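Local coordinates for hypothetical protein Atu3615 (Agrobacterium tumefaciens str. C58, PDB 1ZNP) that is of unknown function but carries the cupin-superfamily (DUF985) fold, a beta-barrel scaffold built largely from antiparallel strands and found here in a two-chain assembly, at residues A[71-76]-A[109-114]; A[44-49]-A[115-120]; A[62-67]-A[98-103]; A[75-80]-A[102-107]. One frame throughout, in Å; residues are numbered along the deposited sequence.

Contact 1 of 4, residues A[71-76]-A[109-114]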
loop_
_atom_site.group_PDB
_atom_site.type_symbol
_atom_site.label_atom_id
_atom_site.label_comp_id
_atom_site.label_asym_id
_atom_site.label_seq_id
_atom_site.Cartn_x
_atom_site.Cartn_y
_atom_site.Cartn_z
ATOM N N ALA A 71 14.986 -2.935 9.859
ATOM C CA ALA A 71 13.807 -3.713 9.516
ATOM C C ALA A 71 12.842 -2.883 8.681
ATOM O O ALA A 71 12.933 -1.656 8.652
ATOM C CB ALA A 71 13.102 -4.185 10.809
ATOM N N PRO A 72 11.914 -3.542 7.975
ATOM C CA PRO A 72 10.984 -2.732 7.183
ATOM C C PRO A 72 10.060 -1.953 8.100
ATOM O O PRO A 72 10.089 -2.125 9.318
ATOM C CB PRO A 72 10.238 -3.769 6.342
ATOM C CG PRO A 72 10.333 -5.029 7.173
ATOM C CD PRO A 72 11.754 -4.976 7.677
ATOM N N ILE A 73 9.238 -1.098 7.514
ATOM C CA ILE A 73 8.310 -0.293 8.281
ATOM C C ILE A 73 6.892 -0.453 7.761
ATOM O O ILE A 73 6.672 -0.789 6.600
ATOM C CB ILE A 73 8.705 1.220 8.216
ATOM C CG1 ILE A 73 9.498 1.609 9.466
ATOM C CG2 ILE A 73 7.463 2.104 8.039
ATOM C CD1 ILE A 73 9.933 3.062 9.488
ATOM N N ALA A 74 5.928 -0.233 8.645
ATOM C CA ALA A 74 4.537 -0.280 8.248
ATOM C C ALA A 74 4.130 1.196 8.206
ATOM O O ALA A 74 4.125 1.883 9.233
ATOM C CB ALA A 74 3.730 -1.024 9.256
ATOM N N LEU A 75 3.839 1.679 7.001
ATOM C CA LEU A 75 3.439 3.064 6.783
ATOM C C LEU A 75 1.942 3.080 6.500
ATOM O O LEU A 75 1.465 2.394 5.596
ATOM C CB LEU A 75 4.215 3.650 5.604
ATOM C CG LEU A 75 4.108 5.157 5.392
ATOM C CD1 LEU A 75 4.652 5.897 6.583
ATOM C CD2 LEU A 75 4.897 5.543 4.166
ATOM N N HIS A 76 1.206 3.857 7.288
ATOM C CA HIS A 76 -0.240 3.954 7.161
ATOM C C HIS A 76 -0.646 5.319 6.633
ATOM O O HIS A 76 -0.207 6.342 7.153
ATOM C CB HIS A 76 -0.876 3.710 8.525
ATOM C CG HIS A 76 -0.347 2.494 9.228
ATOM N ND1 HIS A 76 -0.647 1.207 8.828
ATOM C CD2 HIS A 76 0.480 2.372 10.294
ATOM C CE1 HIS A 76 -0.027 0.348 9.618
ATOM N NE2 HIS A 76 0.661 1.027 10.515
ATOM N N GLN A 109 -0.808 10.439 8.162
ATOM C CA GLN A 109 0.212 9.402 8.112
ATOM C C GLN A 109 0.795 9.015 9.468
ATOM O O GLN A 109 0.955 9.850 10.351
ATOM C CB GLN A 109 1.348 9.840 7.188
ATOM C CG GLN A 109 2.058 11.098 7.636
ATOM C CD GLN A 109 3.246 11.439 6.760
ATOM O OE1 GLN A 109 4.151 10.619 6.575
ATOM N NE2 GLN A 109 3.257 12.654 6.220
ATOM N N SER A 110 1.101 7.727 9.622
ATOM C CA SER A 110 1.694 7.208 10.853
ATOM C C SER A 110 2.505 5.985 10.465
ATOM O O SER A 110 2.250 5.371 9.434
ATOM C CB SER A 110 0.619 6.821 11.874
ATOM O OG SER A 110 -0.235 5.819 11.371
ATOM N N ALA A 111 3.491 5.635 11.280
ATOM C CA ALA A 111 4.322 4.498 10.962
ATOM C C ALA A 111 4.923 3.849 12.199
ATOM O O ALA A 111 4.877 4.398 13.294
ATOM C CB ALA A 111 5.428 4.931 10.008
ATOM N N GLU A 112 5.474 2.660 12.013
ATOM C CA GLU A 112 6.108 1.932 13.096
ATOM C C GLU A 112 7.125 0.973 12.490
ATOM O O GLU A 112 6.938 0.473 11.379
ATOM C CB GLU A 112 5.067 1.158 13.916
ATOM C CG GLU A 112 4.263 0.174 13.101
ATOM C CD GLU A 112 2.818 0.620 12.838
ATOM O OE1 GLU A 112 2.059 -0.201 12.262
ATOM O OE2 GLU A 112 2.443 1.764 13.201
ATOM N N SER A 113 8.214 0.748 13.210
ATOM C CA SER A 113 9.253 -0.162 12.757
ATOM C C SER A 113 8.773 -1.585 13.034
ATOM O O SER A 113 8.079 -1.825 14.021
ATOM C CB SER A 113 10.556 0.108 13.521
ATOM O OG SER A 113 11.571 -0.801 13.139
ATOM N N LEU A 114 9.132 -2.526 12.169
ATOM C CA LEU A 114 8.719 -3.909 12.360
ATOM C C LEU A 114 9.821 -4.745 12.996
ATOM O O LEU A 114 9.720 -5.965 13.081
ATOM C CB LEU A 114 8.292 -4.516 11.025
ATOM C CG LEU A 114 7.173 -3.726 10.348
ATOM C CD1 LEU A 114 6.784 -4.380 9.039
ATOM C CD2 LEU A 114 5.971 -3.650 11.268
#
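His76 and Glu112 meet through their side chains on one face of an antiparallel strand pair, where His76 NE2 donates to Glu112 OE1 at 2.6 Å. The acceptor lies in the imidazole plane, yet the nitrogen reaches the carboxylate from above its plane, and the two flat groups are turned 40° apart. Glu112 gets there by a folded route: CG sits between its own backbone N and carbonyl carbon (chi1 58°), and a bend at chi2 (-107°) turns CD back over the neighbouring strand. At the other ring nitrogen, His76 ND1 bonds Thr86, so both ends of the imidazole are tied and its rotation is fixed. Beside the ring stem, Ser110 OG lies 3.6 Å from His76 CB. Further along, Leu114 straddles the strand end, with CD1 4.1 Å from Pro72 CG and CD2 4.0 Å from Ala74 CB. On the opposite face Ala111 CB receives Leu75 CD1 at 3.6 Å and Ile73 CG2 at 4.0 Å, and Ser113 OG is hydrogen-bonded to Thr118. Backbone bonds hold the register, among them His76 N to Ser110 O at 2.8 Å, and Leu114 N to Pro72 O carries the pairing past the strand end. This is an antiparallel strand pair of the cupin barrel, with a histidine-carboxylate hydrogen bond on the His76 and Glu112 side and Leu75 packing inward on Val101 and Val103.

Contact 2 of 4, residues A[44-49]-A[115-120]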
loop_
_atom_site.group_PDB
_atom_site.type_symbol
_atom_site.label_atom_id
_atom_site.label_comp_id
_atom_site.label_asym_id
_atom_site.label_seq_id
_atom_site.Cartn_x
_atom_site.Cartn_y
_atom_site.Cartn_z
ATOM N N TYR A 44 16.727 12.806 7.990
ATOM C CA TYR A 44 17.102 11.454 8.391
ATOM C C TYR A 44 16.059 11.220 9.489
ATOM O O TYR A 44 15.816 12.113 10.298
ATOM C CB TYR A 44 18.517 11.408 8.993
ATOM C CG TYR A 44 19.633 11.171 7.995
ATOM C CD1 TYR A 44 20.870 11.791 8.144
ATOM C CD2 TYR A 44 19.434 10.365 6.879
ATOM C CE1 TYR A 44 21.881 11.629 7.194
ATOM C CE2 TYR A 44 20.427 10.191 5.930
ATOM C CZ TYR A 44 21.650 10.826 6.087
ATOM O OH TYR A 44 22.623 10.656 5.132
ATOM N N TYR A 45 15.427 10.050 9.504
ATOM C CA TYR A 45 14.405 9.755 10.500
ATOM C C TYR A 45 14.534 8.303 10.973
ATOM O O TYR A 45 14.797 7.404 10.171
ATOM C CB TYR A 45 13.017 9.995 9.890
ATOM C CG TYR A 45 11.867 9.850 10.862
ATOM C CD1 TYR A 45 11.707 10.733 11.929
ATOM C CD2 TYR A 45 10.916 8.845 10.698
ATOM C CE1 TYR A 45 10.619 10.618 12.811
ATOM C CE2 TYR A 45 9.834 8.722 11.567
ATOM C CZ TYR A 45 9.691 9.611 12.616
ATOM O OH TYR A 45 8.610 9.500 13.455
ATOM N N LEU A 46 14.332 8.074 12.266
ATOM C CA LEU A 46 14.471 6.734 12.814
ATOM C C LEU A 46 13.447 6.332 13.865
ATOM O O LEU A 46 13.105 7.107 14.761
ATOM C CB LEU A 46 15.882 6.563 13.398
ATOM C CG LEU A 46 16.194 5.221 14.078
ATOM C CD1 LEU A 46 17.648 4.858 13.896
ATOM C CD2 LEU A 46 15.857 5.300 15.546
ATOM N N LEU A 47 12.960 5.103 13.746
ATOM C CA LEU A 47 12.014 4.563 14.709
ATOM C C LEU A 47 12.648 3.293 15.271
ATOM O O LEU A 47 13.468 2.674 14.610
ATOM C CB LEU A 47 10.682 4.228 14.030
ATOM C CG LEU A 47 9.927 5.364 13.335
ATOM C CD1 LEU A 47 8.753 4.778 12.586
ATOM C CD2 LEU A 47 9.451 6.395 14.341
ATOM N N GLU A 48 12.288 2.922 16.494
ATOM C CA GLU A 48 12.830 1.713 17.111
ATOM C C GLU A 48 11.637 0.925 17.577
ATOM O O GLU A 48 10.520 1.424 17.543
ATOM C CB GLU A 48 13.684 2.039 18.334
ATOM C CG GLU A 48 14.360 3.387 18.324
ATOM C CD GLU A 48 15.153 3.638 19.594
ATOM O OE1 GLU A 48 15.566 4.796 19.818
ATOM O OE2 GLU A 48 15.363 2.675 20.365
ATOM N N LYS A 49 11.858 -0.302 18.025
ATOM C CA LYS A 49 10.739 -1.086 18.508
ATOM C C LYS A 49 10.118 -0.299 19.643
ATOM O O LYS A 49 10.824 0.245 20.492
ATOM C CB LYS A 49 11.185 -2.457 19.022
ATOM C CG LYS A 49 10.006 -3.382 19.354
ATOM C CD LYS A 49 9.109 -3.605 18.116
ATOM C CE LYS A 49 7.807 -4.337 18.464
ATOM N NZ LYS A 49 6.921 -3.540 19.382
ATOM N N GLY A 115 10.875 -4.077 13.445
ATOM C CA GLY A 115 11.979 -4.763 14.084
ATOM C C GLY A 115 12.563 -3.860 15.152
ATOM O O GLY A 115 11.833 -3.110 15.803
ATOM N N ASP A 116 13.878 -3.914 15.324
ATOM C CA ASP A 116 14.555 -3.104 16.328
ATOM C C ASP A 116 14.645 -1.641 15.935
ATOM O O ASP A 116 14.555 -0.755 16.784
ATOM C CB ASP A 116 15.948 -3.670 16.575
ATOM C CG ASP A 116 15.898 -5.057 17.178
ATOM O OD1 ASP A 116 16.943 -5.741 17.209
ATOM O OD2 ASP A 116 14.800 -5.461 17.628
ATOM N N PHE A 117 14.833 -1.388 14.647
ATOM C CA PHE A 117 14.913 -0.022 14.166
ATOM C C PHE A 117 14.855 0.046 12.657
ATOM O O PHE A 117 15.107 -0.932 11.960
ATOM C CB PHE A 117 16.211 0.652 14.621
ATOM C CG PHE A 117 17.426 0.195 13.862
ATOM C CD1 PHE A 117 18.261 -0.786 14.388
ATOM C CD2 PHE A 117 17.714 0.715 12.605
ATOM C CE1 PHE A 117 19.371 -1.247 13.669
ATOM C CE2 PHE A 117 18.818 0.261 11.878
ATOM C CZ PHE A 117 19.651 -0.728 12.417
ATOM N N THR A 118 14.531 1.234 12.173
ATOM C CA THR A 118 14.475 1.509 10.759
ATOM C C THR A 118 14.951 2.945 10.573
ATOM O O THR A 118 14.413 3.879 11.174
ATOM C CB THR A 118 13.048 1.379 10.177
ATOM O OG1 THR A 118 12.547 0.054 10.399
ATOM C CG2 THR A 118 13.064 1.647 8.672
ATOM N N LEU A 119 15.990 3.091 9.763
ATOM C CA LEU A 119 16.548 4.386 9.435
ATOM C C LEU A 119 15.923 4.726 8.084
ATOM O O LEU A 119 16.016 3.946 7.143
ATOM C CB LEU A 119 18.066 4.283 9.247
ATOM C CG LEU A 119 18.930 5.545 9.337
ATOM C CD1 LEU A 119 20.054 5.467 8.325
ATOM C CD2 LEU A 119 18.097 6.784 9.092
ATOM N N VAL A 120 15.285 5.882 7.983
ATOM C CA VAL A 120 14.702 6.275 6.722
ATOM C C VAL A 120 15.048 7.713 6.388
ATOM O O VAL A 120 15.627 8.446 7.193
ATOM C CB VAL A 120 13.159 6.153 6.736
ATOM C CG1 VAL A 120 12.734 4.731 7.049
ATOM C CG2 VAL A 120 12.572 7.097 7.761
#
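Tyr45 and Val120 lie side by side, pointing the same way from a hydrogen-bonded antiparallel pair. Starting at the root of the tyrosine, CB rests 3.6 Å from Val120 CG2. CG is anti to the backbone N (chi1 -175°), and the ring's CD2 still lies 3.8 Å from that same methyl, which meets the ring at its edge and in its plane. Farther out the ring leaves the valine, and CE2 packs on the indole of Trp65. At the tip, OH is hydrogen-bonded to the carbonyl of Gly22 and more weakly to Ser53, so the buried hydroxyl has polar partners. Val120 CG2 also sits 3.3 Å from Tyr45 O, the oxygen that accepts the backbone N-H of Val120 at 2.7 Å.

On the other face, Leu46 CD1 approaches Phe117 CD2 at 4.3 Å, and Leu119 CD2 stands 3.5 Å from Tyr45 O. Leu47 and Thr118 form the next hydrogen-bonded pair, and beyond the strand Lys49 N bonds Asp116 O at 3.0 Å, with the donor well above the carbonyl plane. There Lys49 CB lies 3.3 Å from Gly115 O.

Helix 7-14 packs over the Leu46 and Phe117 face through Ile10. Strand 24-30 pairs with the far edge of 41-48, while Leu47, Thr118 and Val120 turn inward onto Ile73 of strand 73-78.

Contact 3 of 4, residues A[62-67]-A[98-103]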
loop_
_atom_site.group_PDB
_atom_site.type_symbol
_atom_site.label_atom_id
_atom_site.label_comp_id
_atom_site.label_asym_id
_atom_site.label_seq_id
_atom_site.Cartn_x
_atom_site.Cartn_y
_atom_site.Cartn_z
ATOM N N VAL A 62 3.885 17.291 -0.381
ATOM C CA VAL A 62 3.998 15.859 -0.555
ATOM C C VAL A 62 5.281 15.373 0.134
ATOM O O VAL A 62 6.359 15.955 -0.032
ATOM C CB VAL A 62 4.110 15.508 -2.052
ATOM C CG1 VAL A 62 4.451 14.032 -2.229
ATOM C CG2 VAL A 62 2.818 15.855 -2.763
ATOM N N GLU A 63 5.167 14.298 0.893
ATOM C CA GLU A 63 6.321 13.750 1.563
ATOM C C GLU A 63 6.616 12.355 1.021
ATOM O O GLU A 63 5.720 11.529 0.889
ATOM C CB GLU A 63 6.073 13.694 3.068
ATOM C CG GLU A 63 7.210 13.049 3.843
ATOM C CD GLU A 63 7.217 13.450 5.303
ATOM O OE1 GLU A 63 6.125 13.501 5.905
ATOM O OE2 GLU A 63 8.319 13.703 5.842
ATOM N N VAL A 64 7.871 12.100 0.679
ATOM C CA VAL A 64 8.239 10.795 0.178
ATOM C C VAL A 64 9.174 10.107 1.170
ATOM O O VAL A 64 10.189 10.681 1.594
ATOM C CB VAL A 64 8.951 10.896 -1.176
ATOM C CG1 VAL A 64 9.363 9.503 -1.645
ATOM C CG2 VAL A 64 8.041 11.592 -2.187
ATOM N N TRP A 65 8.824 8.876 1.532
ATOM C CA TRP A 65 9.624 8.091 2.463
ATOM C C TRP A 65 10.616 7.204 1.718
ATOM O O TRP A 65 10.299 6.651 0.666
ATOM C CB TRP A 65 8.714 7.230 3.349
ATOM C CG TRP A 65 7.981 7.993 4.424
ATOM C CD1 TRP A 65 7.098 9.021 4.251
ATOM C CD2 TRP A 65 8.035 7.746 5.837
ATOM N NE1 TRP A 65 6.597 9.426 5.466
ATOM C CE2 TRP A 65 7.155 8.661 6.456
ATOM C CE3 TRP A 65 8.741 6.837 6.639
ATOM C CZ2 TRP A 65 6.962 8.696 7.836
ATOM C CZ3 TRP A 65 8.550 6.871 8.014
ATOM C CH2 TRP A 65 7.665 7.796 8.598
ATOM N N HIS A 66 11.825 7.086 2.264
ATOM C CA HIS A 66 12.875 6.275 1.647
ATOM C C HIS A 66 13.507 5.361 2.694
ATOM O O HIS A 66 13.947 5.830 3.753
ATOM C CB HIS A 66 13.969 7.172 1.045
ATOM C CG HIS A 66 13.446 8.256 0.150
ATOM N ND1 HIS A 66 12.897 9.425 0.637
ATOM C CD2 HIS A 66 13.394 8.352 -1.199
ATOM C CE1 HIS A 66 12.534 10.194 -0.373
ATOM N NE2 HIS A 66 12.826 9.567 -1.496
ATOM N N TYR A 67 13.556 4.065 2.398
ATOM C CA TYR A 67 14.140 3.100 3.314
ATOM C C TYR A 67 15.659 3.079 3.181
ATOM O O TYR A 67 16.170 3.047 2.065
ATOM C CB TYR A 67 13.588 1.701 3.030
ATOM C CG TYR A 67 14.417 0.610 3.658
ATOM C CD1 TYR A 67 15.541 0.090 3.003
ATOM C CD2 TYR A 67 14.121 0.138 4.936
ATOM C CE1 TYR A 67 16.352 -0.871 3.612
ATOM C CE2 TYR A 67 14.921 -0.821 5.552
ATOM C CZ TYR A 67 16.037 -1.320 4.889
ATOM O OH TYR A 67 16.841 -2.236 5.533
ATOM N N ARG A 98 8.399 -2.023 -0.836
ATOM C CA ARG A 98 8.861 -0.953 -1.709
ATOM C C ARG A 98 9.644 -0.024 -0.798
ATOM O O ARG A 98 9.169 0.349 0.267
ATOM C CB ARG A 98 7.686 -0.224 -2.370
ATOM C CG ARG A 98 6.990 -1.047 -3.479
ATOM C CD ARG A 98 7.959 -1.263 -4.631
ATOM N NE ARG A 98 7.468 -2.119 -5.710
ATOM C CZ ARG A 98 7.459 -3.453 -5.689
ATOM N NH1 ARG A 98 7.002 -4.129 -6.734
ATOM N NH2 ARG A 98 7.907 -4.112 -4.637
ATOM N N PRO A 99 10.877 0.325 -1.192
ATOM C CA PRO A 99 11.730 1.210 -0.396
ATOM C C PRO A 99 11.395 2.682 -0.584
ATOM O O PRO A 99 12.052 3.552 -0.035
ATOM C CB PRO A 99 13.135 0.866 -0.883
ATOM C CG PRO A 99 12.904 0.605 -2.360
ATOM C CD PRO A 99 11.596 -0.197 -2.370
ATOM N N GLN A 100 10.366 2.954 -1.368
ATOM C CA GLN A 100 9.961 4.331 -1.617
ATOM C C GLN A 100 8.451 4.373 -1.650
ATOM O O GLN A 100 7.830 3.565 -2.326
ATOM C CB GLN A 100 10.513 4.815 -2.957
ATOM C CG GLN A 100 10.389 6.300 -3.168
ATOM C CD GLN A 100 10.785 6.708 -4.563
ATOM O OE1 GLN A 100 9.943 6.802 -5.460
ATOM N NE2 GLN A 100 12.076 6.934 -4.765
ATOM N N VAL A 101 7.866 5.294 -0.892
ATOM C CA VAL A 101 6.412 5.447 -0.861
ATOM C C VAL A 101 6.052 6.933 -0.754
ATOM O O VAL A 101 6.636 7.688 0.038
ATOM C CB VAL A 101 5.775 4.641 0.295
ATOM C CG1 VAL A 101 6.588 4.806 1.542
ATOM C CG2 VAL A 101 4.363 5.114 0.546
ATOM N N ILE A 102 5.081 7.326 -1.575
ATOM C CA ILE A 102 4.631 8.699 -1.677
ATOM C C ILE A 102 3.402 9.068 -0.878
ATOM O O ILE A 102 2.294 8.712 -1.252
ATOM C CB ILE A 102 4.314 9.066 -3.137
ATOM C CG1 ILE A 102 5.571 8.941 -3.989
ATOM C CG2 ILE A 102 3.748 10.462 -3.214
ATOM C CD1 ILE A 102 5.936 7.516 -4.260
ATOM N N VAL A 103 3.589 9.812 0.206
ATOM C CA VAL A 103 2.450 10.239 0.983
ATOM C C VAL A 103 1.978 11.543 0.344
ATOM O O VAL A 103 2.685 12.552 0.372
ATOM C CB VAL A 103 2.820 10.502 2.459
ATOM C CG1 VAL A 103 1.557 10.847 3.254
ATOM C CG2 VAL A 103 3.525 9.282 3.049
#
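Glu63 and Val103 exchange both of their backbone hydrogen bonds, the shorter running from Val103 N to Glu63 O at 2.8 Å. Two residues on, Trp65 and Val101 do the same, with Trp65 N to Val101 O at 2.9 Å and an N-H...O angle of 166°. Tyr67 N then reaches Pro99 O, also at 2.9 Å; Pro99 lies at the break in strand 97-103, just before its part 100-103.

Outward from this backbone, the inner face is led by Trp65. Its CB touches Val101 CG1 at 3.7 Å, and its CG is anti to the carbonyl carbon (chi1 -75°). The Trp65 and Val103 side chains lie side by side, Trp65 CD1 3.8 Å from Val103 CG2. Gln109 serves both polar groups on this face: its OE1 accepts from Trp65 NE1 and its NE2 donates to Glu63 OE1.

On the other face Val64 divides its two methyls, CG1 to Gln100 CG at 3.7 Å and CG2 to Ile102 CG1 at 4.0 Å. His66 and Gln100 run side by side, ring and amide planes 74° apart, and Val62 CG1 meets Ile102 CG2 at 3.8 Å near the strand end.

Strand 63-68 is flanked on its other edge by strand 117-124, and strand 97-103 by 85-89. Leu75 of strand 73-78 packs against Trp65, Val101 and Val103 from across the interior, while Leu89 presses on Trp65 and Tyr67.

Contact 4 of 4, residues A[75-80]-A[102-107]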
loop_
_atom_site.group_PDB
_atom_site.type_symbol
_atom_site.label_atom_id
_atom_site.label_comp_id
_atom_site.label_asym_id
_atom_site.label_seq_id
_atom_site.Cartn_x
_atom_site.Cartn_y
_atom_site.Cartn_z
ATOM N N LEU A 75 3.839 1.679 7.001
ATOM C CA LEU A 75 3.439 3.064 6.783
ATOM C C LEU A 75 1.942 3.080 6.500
ATOM O O LEU A 75 1.465 2.394 5.596
ATOM C CB LEU A 75 4.215 3.650 5.604
ATOM C CG LEU A 75 4.108 5.157 5.392
ATOM C CD1 LEU A 75 4.652 5.897 6.583
ATOM C CD2 LEU A 75 4.897 5.543 4.166
ATOM N N HIS A 76 1.206 3.857 7.288
ATOM C CA HIS A 76 -0.240 3.954 7.161
ATOM C C HIS A 76 -0.646 5.319 6.633
ATOM O O HIS A 76 -0.207 6.342 7.153
ATOM C CB HIS A 76 -0.876 3.710 8.525
ATOM C CG HIS A 76 -0.347 2.494 9.228
ATOM N ND1 HIS A 76 -0.647 1.207 8.828
ATOM C CD2 HIS A 76 0.480 2.372 10.294
ATOM C CE1 HIS A 76 -0.027 0.348 9.618
ATOM N NE2 HIS A 76 0.661 1.027 10.515
ATOM N N LEU A 77 -1.481 5.328 5.595
ATOM C CA LEU A 77 -1.948 6.570 4.995
ATOM C C LEU A 77 -3.466 6.660 5.013
ATOM O O LEU A 77 -4.161 5.674 4.763
ATOM C CB LEU A 77 -1.485 6.685 3.538
ATOM C CG LEU A 77 -0.012 6.493 3.191
ATOM C CD1 LEU A 77 0.247 7.147 1.829
ATOM C CD2 LEU A 77 0.879 7.119 4.271
ATOM N N SER A 78 -3.972 7.854 5.294
ATOM C CA SER A 78 -5.404 8.097 5.328
ATOM C C SER A 78 -5.644 9.500 4.811
ATOM O O SER A 78 -5.463 10.481 5.537
ATOM C CB SER A 78 -5.932 7.961 6.752
ATOM O OG SER A 78 -7.333 8.174 6.767
ATOM N N GLN A 79 -6.052 9.593 3.552
ATOM C CA GLN A 79 -6.275 10.884 2.918
ATOM C C GLN A 79 -7.434 11.661 3.496
ATOM O O GLN A 79 -7.272 12.813 3.887
ATOM C CB GLN A 79 -6.489 10.711 1.415
ATOM C CG GLN A 79 -6.477 12.019 0.633
ATOM C CD GLN A 79 -5.166 12.786 0.797
ATOM O OE1 GLN A 79 -4.104 12.305 0.410
ATOM N NE2 GLN A 79 -5.240 13.983 1.386
ATOM N N ASP A 80 -8.597 11.030 3.573
ATOM C CA ASP A 80 -9.797 11.695 4.073
ATOM C C ASP A 80 -10.058 11.506 5.564
ATOM O O ASP A 80 -11.008 12.071 6.105
ATOM C CB ASP A 80 -11.019 11.214 3.280
ATOM C CG ASP A 80 -11.458 9.801 3.664
ATOM O OD1 ASP A 80 -10.671 9.056 4.293
ATOM O OD2 ASP A 80 -12.603 9.437 3.318
ATOM N N ILE A 102 5.081 7.326 -1.575
ATOM C CA ILE A 102 4.631 8.699 -1.677
ATOM C C ILE A 102 3.402 9.068 -0.878
ATOM O O ILE A 102 2.294 8.712 -1.252
ATOM C CB ILE A 102 4.314 9.066 -3.137
ATOM C CG1 ILE A 102 5.571 8.941 -3.989
ATOM C CG2 ILE A 102 3.748 10.462 -3.214
ATOM C CD1 ILE A 102 5.936 7.516 -4.260
ATOM N N VAL A 103 3.589 9.812 0.206
ATOM C CA VAL A 103 2.450 10.239 0.983
ATOM C C VAL A 103 1.978 11.543 0.344
ATOM O O VAL A 103 2.685 12.552 0.372
ATOM C CB VAL A 103 2.820 10.502 2.459
ATOM C CG1 VAL A 103 1.557 10.847 3.254
ATOM C CG2 VAL A 103 3.525 9.282 3.049
ATOM N N PRO A 104 0.790 11.533 -0.270
ATOM C CA PRO A 104 0.286 12.753 -0.897
ATOM C C PRO A 104 0.084 13.866 0.137
ATOM O O PRO A 104 0.050 13.607 1.339
ATOM C CB PRO A 104 -1.013 12.288 -1.563
ATOM C CG PRO A 104 -1.452 11.169 -0.707
ATOM C CD PRO A 104 -0.173 10.430 -0.415
ATOM N N ALA A 105 -0.039 15.098 -0.343
ATOM C CA ALA A 105 -0.208 16.264 0.518
ATOM C C ALA A 105 -1.489 16.267 1.350
ATOM O O ALA A 105 -2.550 15.845 0.896
ATOM C CB ALA A 105 -0.127 17.535 -0.314
ATOM N N ASN A 106 -1.355 16.757 2.578
ATOM C CA ASN A 106 -2.444 16.847 3.535
ATOM C C ASN A 106 -3.080 15.507 3.874
ATOM O O ASN A 106 -4.198 15.463 4.376
ATOM C CB ASN A 106 -3.529 17.798 3.039
ATOM C CG ASN A 106 -4.458 18.245 4.154
ATOM O OD1 ASN A 106 -5.631 18.529 3.925
ATOM N ND2 ASN A 106 -3.932 18.317 5.368
ATOM N N CYS A 107 -2.375 14.412 3.604
ATOM C CA CYS A 107 -2.900 13.089 3.924
ATOM C C CYS A 107 -2.366 12.624 5.275
ATOM O O CYS A 107 -1.174 12.739 5.547
ATOM C CB CYS A 107 -2.481 12.090 2.850
ATOM S SG CYS A 107 -2.804 10.371 3.295
#
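Gln79 NE2 reaches the backbone oxygen of Ala105 at 3.3 Å, a weak but fairly straight hydrogen bond (156° at the hydrogen). The side chain comes in from the end of strand 73-78: CG stands anti to the backbone N, and a bend at chi2 (59°) brings CD in close to Cys107, 3.5 Å from its CB. The amide oxygen is modelled very close to CG of Pro104 and CB of Cys107, the two ends of the turn, and its exact placing is doubtful.

Cys107 SG is anti to the backbone N and lies 3.9 Å from Leu77 CB and 3.3 Å from Ser78 C, tucked against the backbone where the strand ends.

Deeper in, Leu77 packs on both Val103 and Pro104. Its CD2 meets Val103 CG2 at 3.6 Å, while CD1 turns to Pro104 CD at 4.0 Å. The same Val103 methyl has Leu75 CD2 at 4.1 Å, so a single branch of the valine takes two leucines. Gln109 lies against Leu77 and Val103 as well.

Residues 104-107 form a type II beta turn, with Asn106 in the positive-phi conformation expected at its third position. It joins strand 97-103 to strand 108-113, and the Leu77, Leu75 and Val103 side chains pack next to it at this end of the cupin barrel.

In the fold
From the N terminus, the first segment met is 44-49, whose partner 115-120 comes late in the chain, so contact 2, joining strands 41-48 and 117-124, closes a long loop that holds the other three. Within it, contact 3 joins strand 63-68 to 97-103 and contact 1 joins 73-78 to 108-113; these two cross, their segments alternating along the chain. Contact 4 brings the end of strand 73-78 onto the turn after 97-103, sharing Leu75 and His76 with contact 1 and Ile102 and Val103 with contact 3. Gln109 links contacts 1 and 3, Thr118 contacts 1 and 2. Contacts 2 and 4 do not touch, their centres about 20 Å apart.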